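Local coordinates for hypothetical protein PH0250 (Pyrococcus horikoshii, PDB 2EKD), which is of unknown function but probably belongs, as a KaiC-like protein, to the P-loop NTPase clan, at residues 20-25 against 152-157; 42-47 against 71-76; 16-21 against 177-182. All coordinates share one frame; numbering follows the deposited sequence.

Contact 1: 20-25 against 152-157; sequences VEYSGT and FYFVNR
Tyr22 O is gripped by two donors. Arg157 N, the first amide of helix 157-163, reaches it at 3.0 Å, and a water donates to it at 2.6 Å. The same water also donates to Asn156 OD1. Asn156 sits at the N-cap of that helix, and its OD1 makes a weak bond to Val159 N. Upstream, strands 20-22 and 152-156 pair in parallel. Val20 N bonds to Tyr153 O at 2.7 Å, and Val155 N returns to Val20 O.

Tyr22 CG stands between the backbone N and the carbonyl carbon (chi1 68°), and the ring beyond it lies against the 154-156 backbone. Asn156 N sits over one ring face, toward the rim. Tyr22 CE2 meets Phe154 CB at 3.8 Å. A second water links Tyr22 OH to Phe154 O. Val20 CG1 lies over the Phe154 ring, 4.2 Å from its centroid, a CH-pi contact. On the other face, with Val155, Glu21 OE1 makes a long salt bridge of 3.8 Å to Arg157 NE; its stronger partner is Lys189.

Tyr22 OH and Asn156 ND2 both bond to Glu173 of the second subunit. The strand ends and helix start therefore present polar groups that join two subunits.

Contact 2: 42-47 against 71-76; sequences PIVVDD and NVQVIK
Asp47 CG is anti to the backbone N (chi1 179°), and the Lys76 chain bends at chi3 (65°) and chi4 (69°), which brings NZ to Asp47 OD2. The two form a salt bridge at 3.2 Å, weak as a hydrogen bond. They lie near the C-terminal ends of strands 44-48 and 73-77, neighbours in the parallel part of the central sheet. Helices 51-61 and 67-70 lie between them in the chain, so this is a beta-alpha-beta connection, as in the alpha/beta fold of the P-loop NTPase clan.

The backbone ladder centres on Val45. Its N donates to Gln73 O at 3.0 Å, and its O accepts Ile75 N at 2.8 Å. Asp47 N then bonds to Ile75 O.

Val45 and Val74 share a face with Asp47, and Val72, just before its strand, packs on Val45. Val45 CG2 touches Val72 CG2 at 4.1 Å, and Val74 CG1 reaches Asp47 CB at 3.8 Å. Tyr52 of helix 51-61 touches Val72 and Val74, and Tyr52 N hydrogen-bonds to Asp47 OD1. On the other face Asp46 lies alongside Ile75, with OD1 only 3.4 Å from Ile75 CB. Asp46 OD1 also has a weak bond to Tyr102 OH.

Lys76 NZ has further partners in Asp50 and Lys81 O. One water accepts from Lys76 NZ at 3.0 Å and donates to Asp47 O.

Contact 3: 16-21 against 177-182; sequences ETVLVE and SILEIT
Glu16 and Ser177 meet at the start of this strand pair. The Glu16 side chain leaves CB with CG anti to the carbonyl carbon (chi1 -81°) and runs extended to the carboxylate. CD comes to 3.9 Å from Ser177 OG. At the tip, OE1 accepts the hydroxyl of Ser177 OG at 2.8 Å, through its syn lone pair, and lies 3.4 Å from Ser177 CB. OE1 also takes a bond from Thr176 OG1, and OE2 one from Arg13 N. An alanine here would probably leave the Ser177 hydroxyl without its acceptor and the Arg13 amide without its carboxylate mate.

Beyond this, strands 17-21 and 177-182 run parallel in the central alpha/beta sheet. Strand 177-182 is the last of the parallel run, since strand 185-190 on its far side is antiparallel. Leu19 O takes Leu179 N at 2.8 Å, almost straight at 176°. Glu21 N bonds to Leu179 O, and Ile181 N to Glu21 O.

Val18 CG1 packs on Leu179 CG at 4.0 Å, and Val20 CG1 touches Ile181 CD1. On the opposite face Leu19 CB neighbours Ile178 CG1. Glu21 CD rests on Ile178 CG2 at 3.9 Å. Glu21 OE1 also lies 3.9 Å from Glu180 OE1; Lys189 probably eases this repulsion, through a salt bridge to Glu21 and a weak ion pair to Glu180.

Overall arrangement
All three contacts belong to one mixed sheet. Contacts 1 and 3 share strand 17-22, which lies between 149-156 and 177-182. Their centres are 8 Å apart, and both use Val20 and Glu21. Contact 2 joins 44-48 to 73-77 on the other side of the chain's centre. Its centre is 18 Å from contact 1 and 19 Å from contact 3, with strand 114-119 between the two groups. Along the chain, contact 2 is local and nested inside the long loops closed by contacts 1 and 3. The N-terminal strand is thus placed inside the sheet by two strands from late in the sequence, which brings early and late parts of the chain together.

Contact 1: 20-25 against 152-157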
loop_
_atom_site.group_PDB
_atom_site.type_symbol
_atom_site.label_atom_id
_atom_site.label_comp_id
_atom_site.label_asym_id
_atom_site.label_seq_id
_atom_site.Cartn_x
_atom_site.Cartn_y
_atom_site.Cartn_z
ATOM N N VAL F 20 1.104 24.093 -13.417
ATOM C CA VAL F 20 -0.092 24.566 -12.731
ATOM C C VAL F 20 -0.840 23.333 -12.218
ATOM O O VAL F 20 -1.526 22.642 -12.982
ATOM C CB VAL F 20 -1.015 25.360 -13.690
ATOM C CG1 VAL F 20 -2.264 25.836 -12.948
ATOM C CG2 VAL F 20 -0.255 26.547 -14.275
ATOM N N GLU F 21 -0.690 23.057 -10.926
ATOM C CA GLU F 21 -1.325 21.905 -10.308
ATOM C C GLU F 21 -2.722 22.225 -9.798
ATOM O O GLU F 21 -2.944 23.234 -9.124
ATOM C CB GLU F 21 -0.441 21.380 -9.170
ATOM C CG GLU F 21 0.974 21.083 -9.631
ATOM C CD GLU F 21 1.887 20.562 -8.540
ATOM O OE1 GLU F 21 1.651 20.842 -7.347
ATOM O OE2 GLU F 21 2.867 19.884 -8.885
ATOM N N TYR F 22 -3.670 21.358 -10.125
ATOM C CA TYR F 22 -5.042 21.561 -9.689
ATOM C C TYR F 22 -5.698 20.217 -9.376
ATOM O O TYR F 22 -5.063 19.171 -9.514
ATOM C CB TYR F 22 -5.821 22.313 -10.778
ATOM C CG TYR F 22 -6.065 21.532 -12.053
ATOM C CD1 TYR F 22 -7.196 20.721 -12.192
ATOM C CD2 TYR F 22 -5.172 21.604 -13.127
ATOM C CE1 TYR F 22 -7.432 20.006 -13.367
ATOM C CE2 TYR F 22 -5.398 20.891 -14.303
ATOM C CZ TYR F 22 -6.531 20.094 -14.418
ATOM O OH TYR F 22 -6.765 19.380 -15.577
ATOM N N SER F 23 -6.949 20.257 -8.928
ATOM C CA SER F 23 -7.715 19.047 -8.621
ATOM C C SER F 23 -9.098 19.182 -9.257
ATOM O O SER F 23 -9.455 20.255 -9.747
ATOM C CB SER F 23 -7.881 18.871 -7.109
ATOM O OG SER F 23 -8.740 19.873 -6.580
ATOM N N GLY F 24 -9.876 18.105 -9.232
ATOM C CA GLY F 24 -11.209 18.135 -9.804
ATOM C C GLY F 24 -12.128 19.205 -9.225
ATOM O O GLY F 24 -13.043 19.665 -9.909
ATOM N N THR F 25 -11.899 19.609 -7.975
ATOM C CA THR F 25 -12.734 20.641 -7.357
ATOM C C THR F 25 -12.141 22.051 -7.483
ATOM O O THR F 25 -12.706 23.006 -6.959
ATOM C CB THR F 25 -12.974 20.364 -5.854
ATOM O OG1 THR F 25 -11.720 20.341 -5.165
ATOM C CG2 THR F 25 -13.690 19.033 -5.656
ATOM N N PHE F 152 2.445 27.079 -19.617
ATOM C CA PHE F 152 1.710 26.816 -18.387
ATOM C C PHE F 152 1.086 25.430 -18.528
ATOM O O PHE F 152 0.090 25.273 -19.229
ATOM C CB PHE F 152 0.596 27.852 -18.185
ATOM C CG PHE F 152 1.091 29.230 -17.826
ATOM C CD1 PHE F 152 1.401 29.554 -16.508
ATOM C CD2 PHE F 152 1.249 30.202 -18.806
ATOM C CE1 PHE F 152 1.862 30.828 -16.172
ATOM C CE2 PHE F 152 1.712 31.477 -18.480
ATOM C CZ PHE F 152 2.019 31.791 -17.160
ATOM N N TYR F 153 1.679 24.428 -17.887
ATOM C CA TYR F 153 1.139 23.072 -17.954
ATOM C C TYR F 153 0.107 22.847 -16.856
ATOM O O TYR F 153 0.461 22.731 -15.682
ATOM C CB TYR F 153 2.244 22.028 -17.803
ATOM C CG TYR F 153 3.140 21.845 -19.007
ATOM C CD1 TYR F 153 4.118 22.790 -19.337
ATOM C CD2 TYR F 153 3.035 20.704 -19.797
ATOM C CE1 TYR F 153 4.970 22.590 -20.419
ATOM C CE2 TYR F 153 3.877 20.494 -20.881
ATOM C CZ TYR F 153 4.842 21.435 -21.188
ATOM O OH TYR F 153 5.668 21.207 -22.263
ATOM N N PHE F 154 -1.168 22.807 -17.243
ATOM C CA PHE F 154 -2.257 22.568 -16.298
ATOM C C PHE F 154 -2.345 21.064 -16.081
ATOM O O PHE F 154 -2.702 20.326 -16.998
ATOM C CB PHE F 154 -3.591 23.052 -16.867
ATOM C CG PHE F 154 -3.804 24.535 -16.770
ATOM C CD1 PHE F 154 -3.013 25.420 -17.498
ATOM C CD2 PHE F 154 -4.827 25.046 -15.980
ATOM C CE1 PHE F 154 -3.241 26.795 -17.442
ATOM C CE2 PHE F 154 -5.067 26.419 -15.917
ATOM C CZ PHE F 154 -4.269 27.295 -16.652
ATOM N N VAL F 155 -2.018 20.604 -14.880
ATOM C CA VAL F 155 -2.080 19.176 -14.601
ATOM C C VAL F 155 -2.907 18.867 -13.362
ATOM O O VAL F 155 -2.844 19.585 -12.363
ATOM C CB VAL F 155 -0.672 18.568 -14.392
ATOM C CG1 VAL F 155 0.233 18.895 -15.588
ATOM C CG2 VAL F 155 -0.066 19.091 -13.094
ATOM N N ASN F 156 -3.704 17.807 -13.449
ATOM C CA ASN F 156 -4.500 17.364 -12.319
ATOM C C ASN F 156 -3.493 16.574 -11.483
ATOM O O ASN F 156 -3.167 15.434 -11.799
ATOM C CB ASN F 156 -5.640 16.461 -12.781
ATOM C CG ASN F 156 -6.552 16.065 -11.647
ATOM O OD1 ASN F 156 -6.085 15.679 -10.582
ATOM N ND2 ASN F 156 -7.861 16.148 -11.872
ATOM N N ARG F 157 -2.993 17.212 -10.431
ATOM C CA ARG F 157 -1.983 16.646 -9.539
ATOM C C ARG F 157 -2.258 15.242 -8.996
ATOM O O ARG F 157 -1.398 14.370 -9.074
ATOM C CB ARG F 157 -1.748 17.602 -8.366
ATOM C CG ARG F 157 -0.659 17.144 -7.413
ATOM C CD ARG F 157 -0.671 17.943 -6.126
ATOM N NE ARG F 157 0.569 17.763 -5.379
ATOM C CZ ARG F 157 0.955 16.616 -4.827
ATOM N NH1 ARG F 157 0.197 15.532 -4.928
ATOM N NH2 ARG F 157 2.113 16.556 -4.179
HETATM O O HOH W 1 -5.134 20.107 -18.105
HETATM O O HOH W 2 -5.095 17.147 -7.871
#

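Contact 2: 42-47 against 71-76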
loop_
_atom_site.group_PDB
_atom_site.type_symbol
_atom_site.label_atom_id
_atom_site.label_comp_id
_atom_site.label_asym_id
_atom_site.label_seq_id
_atom_site.Cartn_x
_atom_site.Cartn_y
_atom_site.Cartn_z
ATOM N N PRO F 42 0.217 37.021 -27.746
ATOM C CA PRO F 42 -0.475 35.981 -28.514
ATOM C C PRO F 42 -0.606 34.698 -27.683
ATOM O O PRO F 42 0.353 34.271 -27.037
ATOM C CB PRO F 42 0.437 35.783 -29.728
ATOM C CG PRO F 42 1.075 37.137 -29.898
ATOM C CD PRO F 42 1.399 37.516 -28.474
ATOM N N ILE F 43 -1.793 34.093 -27.711
ATOM C CA ILE F 43 -2.061 32.859 -26.976
ATOM C C ILE F 43 -2.039 31.633 -27.892
ATOM O O ILE F 43 -2.677 31.627 -28.939
ATOM C CB ILE F 43 -3.456 32.883 -26.310
ATOM C CG1 ILE F 43 -3.543 34.000 -25.261
ATOM C CG2 ILE F 43 -3.751 31.518 -25.687
ATOM C CD1 ILE F 43 -2.708 33.762 -24.025
ATOM N N VAL F 44 -1.307 30.600 -27.492
ATOM C CA VAL F 44 -1.257 29.356 -28.249
ATOM C C VAL F 44 -1.464 28.210 -27.262
ATOM O O VAL F 44 -0.694 28.034 -26.312
ATOM C CB VAL F 44 0.081 29.157 -28.977
ATOM C CG1 VAL F 44 0.097 27.795 -29.666
ATOM C CG2 VAL F 44 0.273 30.251 -30.012
ATOM N N VAL F 45 -2.518 27.438 -27.492
ATOM C CA VAL F 45 -2.855 26.319 -26.628
ATOM C C VAL F 45 -2.438 24.965 -27.213
ATOM O O VAL F 45 -2.690 24.675 -28.383
ATOM C CB VAL F 45 -4.385 26.280 -26.368
ATOM C CG1 VAL F 45 -4.746 25.068 -25.517
ATOM C CG2 VAL F 45 -4.841 27.570 -25.692
ATOM N N ASP F 46 -1.774 24.153 -26.401
ATOM C CA ASP F 46 -1.397 22.811 -26.825
ATOM C C ASP F 46 -2.487 21.940 -26.199
ATOM O O ASP F 46 -2.528 21.744 -24.982
ATOM C CB ASP F 46 -0.014 22.426 -26.299
ATOM C CG ASP F 46 1.099 23.188 -26.990
ATOM O OD1 ASP F 46 0.975 23.436 -28.207
ATOM O OD2 ASP F 46 2.102 23.531 -26.331
ATOM N N ASP F 47 -3.383 21.452 -27.045
ATOM C CA ASP F 47 -4.515 20.652 -26.606
ATOM C C ASP F 47 -4.271 19.148 -26.703
ATOM O O ASP F 47 -4.315 18.557 -27.786
ATOM C CB ASP F 47 -5.740 21.069 -27.423
ATOM C CG ASP F 47 -6.976 20.281 -27.077
ATOM O OD1 ASP F 47 -7.003 19.624 -26.014
ATOM O OD2 ASP F 47 -7.934 20.337 -27.876
ATOM N N ASN F 71 -11.126 31.823 -30.648
ATOM C CA ASN F 71 -10.259 32.541 -31.572
ATOM C C ASN F 71 -8.755 32.466 -31.339
ATOM O O ASN F 71 -7.997 33.151 -32.018
ATOM C CB ASN F 71 -10.695 34.008 -31.635
ATOM C CG ASN F 71 -12.124 34.161 -32.114
ATOM O OD1 ASN F 71 -12.473 33.723 -33.215
ATOM N ND2 ASN F 71 -12.962 34.779 -31.291
ATOM N N VAL F 72 -8.310 31.643 -30.394
ATOM C CA VAL F 72 -6.877 31.524 -30.157
ATOM C C VAL F 72 -6.349 30.401 -31.036
ATOM O O VAL F 72 -7.122 29.575 -31.513
ATOM C CB VAL F 72 -6.565 31.191 -28.683
ATOM C CG1 VAL F 72 -7.142 32.268 -27.775
ATOM C CG2 VAL F 72 -7.124 29.820 -28.326
ATOM N N GLN F 73 -5.038 30.371 -31.254
ATOM C CA GLN F 73 -4.440 29.324 -32.070
ATOM C C GLN F 73 -4.234 28.075 -31.211
ATOM O O GLN F 73 -3.904 28.166 -30.027
ATOM C CB GLN F 73 -3.109 29.804 -32.654
ATOM C CG GLN F 73 -3.216 31.148 -33.383
ATOM C CD GLN F 73 -1.914 31.565 -34.040
ATOM O OE1 GLN F 73 -1.632 31.191 -35.179
ATOM N NE2 GLN F 73 -1.103 32.327 -33.318
ATOM N N VAL F 74 -4.428 26.910 -31.816
ATOM C CA VAL F 74 -4.307 25.650 -31.101
ATOM C C VAL F 74 -3.506 24.576 -31.833
ATOM O O VAL F 74 -3.627 24.409 -33.045
ATOM C CB VAL F 74 -5.718 25.076 -30.794
ATOM C CG1 VAL F 74 -5.604 23.707 -30.131
ATOM C CG2 VAL F 74 -6.491 26.037 -29.901
ATOM N N ILE F 75 -2.680 23.861 -31.078
ATOM C CA ILE F 75 -1.890 22.760 -31.610
ATOM C C ILE F 75 -2.455 21.523 -30.920
ATOM O O ILE F 75 -2.250 21.320 -29.719
ATOM C CB ILE F 75 -0.398 22.885 -31.256
ATOM C CG1 ILE F 75 0.196 24.128 -31.924
ATOM C CG2 ILE F 75 0.352 21.628 -31.712
ATOM C CD1 ILE F 75 1.677 24.308 -31.664
ATOM N N LYS F 76 -3.187 20.709 -31.675
ATOM C CA LYS F 76 -3.800 19.512 -31.119
ATOM C C LYS F 76 -2.851 18.329 -31.078
ATOM O O LYS F 76 -2.114 18.081 -32.023
ATOM C CB LYS F 76 -5.064 19.141 -31.912
ATOM C CG LYS F 76 -6.215 20.126 -31.729
ATOM C CD LYS F 76 -7.502 19.654 -32.413
ATOM C CE LYS F 76 -8.073 18.378 -31.788
ATOM N NZ LYS F 76 -8.621 18.597 -30.413
HETATM O O HOH W 3 -6.518 17.255 -28.720
#

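Contact 3: 16-21 against 177-182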
loop_
_atom_site.group_PDB
_atom_site.type_symbol
_atom_site.label_atom_id
_atom_site.label_comp_id
_atom_site.label_asym_id
_atom_site.label_seq_id
_atom_site.Cartn_x
_atom_site.Cartn_y
_atom_site.Cartn_z
ATOM N N GLU F 16 10.326 30.221 -19.358
ATOM C CA GLU F 16 9.916 29.413 -18.214
ATOM C C GLU F 16 8.869 28.363 -18.545
ATOM O O GLU F 16 8.076 28.513 -19.477
ATOM C CB GLU F 16 9.344 30.274 -17.082
ATOM C CG GLU F 16 10.368 30.936 -16.177
ATOM C CD GLU F 16 9.793 31.296 -14.810
ATOM O OE1 GLU F 16 9.473 30.371 -14.024
ATOM O OE2 GLU F 16 9.655 32.501 -14.518
ATOM N N THR F 17 8.888 27.289 -17.769
ATOM C CA THR F 17 7.892 26.244 -17.893
ATOM C C THR F 17 7.253 26.251 -16.511
ATOM O O THR F 17 7.909 25.971 -15.505
ATOM C CB THR F 17 8.504 24.872 -18.197
ATOM O OG1 THR F 17 9.065 24.893 -19.517
ATOM C CG2 THR F 17 7.427 23.791 -18.132
ATOM N N VAL F 18 5.977 26.608 -16.471
ATOM C CA VAL F 18 5.243 26.695 -15.223
ATOM C C VAL F 18 4.249 25.555 -15.072
ATOM O O VAL F 18 3.375 25.354 -15.914
ATOM C CB VAL F 18 4.479 28.035 -15.137
ATOM C CG1 VAL F 18 3.926 28.231 -13.748
ATOM C CG2 VAL F 18 5.400 29.186 -15.527
ATOM N N LEU F 19 4.388 24.804 -13.990
ATOM C CA LEU F 19 3.480 23.708 -13.735
ATOM C C LEU F 19 2.321 24.280 -12.921
ATOM O O LEU F 19 2.535 24.906 -11.882
ATOM C CB LEU F 19 4.204 22.613 -12.952
ATOM C CG LEU F 19 3.533 21.242 -12.840
ATOM C CD1 LEU F 19 3.237 20.680 -14.231
ATOM C CD2 LEU F 19 4.455 20.309 -12.068
ATOM N N VAL F 20 1.104 24.093 -13.417
ATOM C CA VAL F 20 -0.092 24.566 -12.731
ATOM C C VAL F 20 -0.840 23.333 -12.218
ATOM O O VAL F 20 -1.526 22.642 -12.982
ATOM C CB VAL F 20 -1.015 25.360 -13.690
ATOM C CG1 VAL F 20 -2.264 25.836 -12.948
ATOM C CG2 VAL F 20 -0.255 26.547 -14.275
ATOM N N GLU F 21 -0.690 23.057 -10.926
ATOM C CA GLU F 21 -1.325 21.905 -10.308
ATOM C C GLU F 21 -2.722 22.225 -9.798
ATOM O O GLU F 21 -2.944 23.234 -9.124
ATOM C CB GLU F 21 -0.441 21.380 -9.170
ATOM C CG GLU F 21 0.974 21.083 -9.631
ATOM C CD GLU F 21 1.887 20.562 -8.540
ATOM O OE1 GLU F 21 1.651 20.842 -7.347
ATOM O OE2 GLU F 21 2.867 19.884 -8.885
ATOM N N SER F 177 8.872 26.923 -12.471
ATOM C CA SER F 177 7.960 27.454 -11.461
ATOM C C SER F 177 6.793 26.500 -11.267
ATOM O O SER F 177 6.372 25.808 -12.202
ATOM C CB SER F 177 7.410 28.831 -11.862
ATOM O OG SER F 177 8.300 29.883 -11.518
ATOM N N ILE F 178 6.280 26.456 -10.045
ATOM C CA ILE F 178 5.147 25.597 -9.738
ATOM C C ILE F 178 4.072 26.388 -9.016
ATOM O O ILE F 178 4.350 27.066 -8.027
ATOM C CB ILE F 178 5.547 24.405 -8.844
ATOM C CG1 ILE F 178 6.585 23.537 -9.566
ATOM C CG2 ILE F 178 4.301 23.595 -8.484
ATOM C CD1 ILE F 178 7.161 22.411 -8.715
ATOM N N LEU F 179 2.853 26.308 -9.532
ATOM C CA LEU F 179 1.712 26.973 -8.929
ATOM C C LEU F 179 0.730 25.900 -8.498
ATOM O O LEU F 179 0.530 24.909 -9.207
ATOM C CB LEU F 179 1.015 27.903 -9.927
ATOM C CG LEU F 179 1.805 29.104 -10.459
ATOM C CD1 LEU F 179 0.909 29.934 -11.368
ATOM C CD2 LEU F 179 2.317 29.948 -9.294
ATOM N N GLU F 180 0.125 26.081 -7.333
ATOM C CA GLU F 180 -0.854 25.116 -6.875
ATOM C C GLU F 180 -2.145 25.851 -6.541
ATOM O O GLU F 180 -2.164 26.745 -5.689
ATOM C CB GLU F 180 -0.355 24.343 -5.650
ATOM C CG GLU F 180 -0.981 22.955 -5.566
ATOM C CD GLU F 180 -0.638 22.196 -4.295
ATOM O OE1 GLU F 180 0.541 22.228 -3.867
ATOM O OE2 GLU F 180 -1.555 21.552 -3.732
ATOM N N ILE F 181 -3.218 25.485 -7.232
ATOM C CA ILE F 181 -4.504 26.110 -6.997
ATOM C C ILE F 181 -5.195 25.535 -5.768
ATOM O O ILE F 181 -5.352 24.318 -5.651
ATOM C CB ILE F 181 -5.454 25.927 -8.197
ATOM C CG1 ILE F 181 -4.837 26.540 -9.457
ATOM C CG2 ILE F 181 -6.797 26.578 -7.886
ATOM C CD1 ILE F 181 -5.707 26.412 -10.694
ATOM N N THR F 182 -5.594 26.412 -4.850
ATOM C CA THR F 182 -6.307 25.996 -3.640
ATOM C C THR F 182 -7.492 26.932 -3.473
ATOM O O THR F 182 -7.617 27.905 -4.208
ATOM C CB THR F 182 -5.437 26.093 -2.367
ATOM O OG1 THR F 182 -5.158 27.470 -2.078
ATOM C CG2 THR F 182 -4.133 25.331 -2.551
#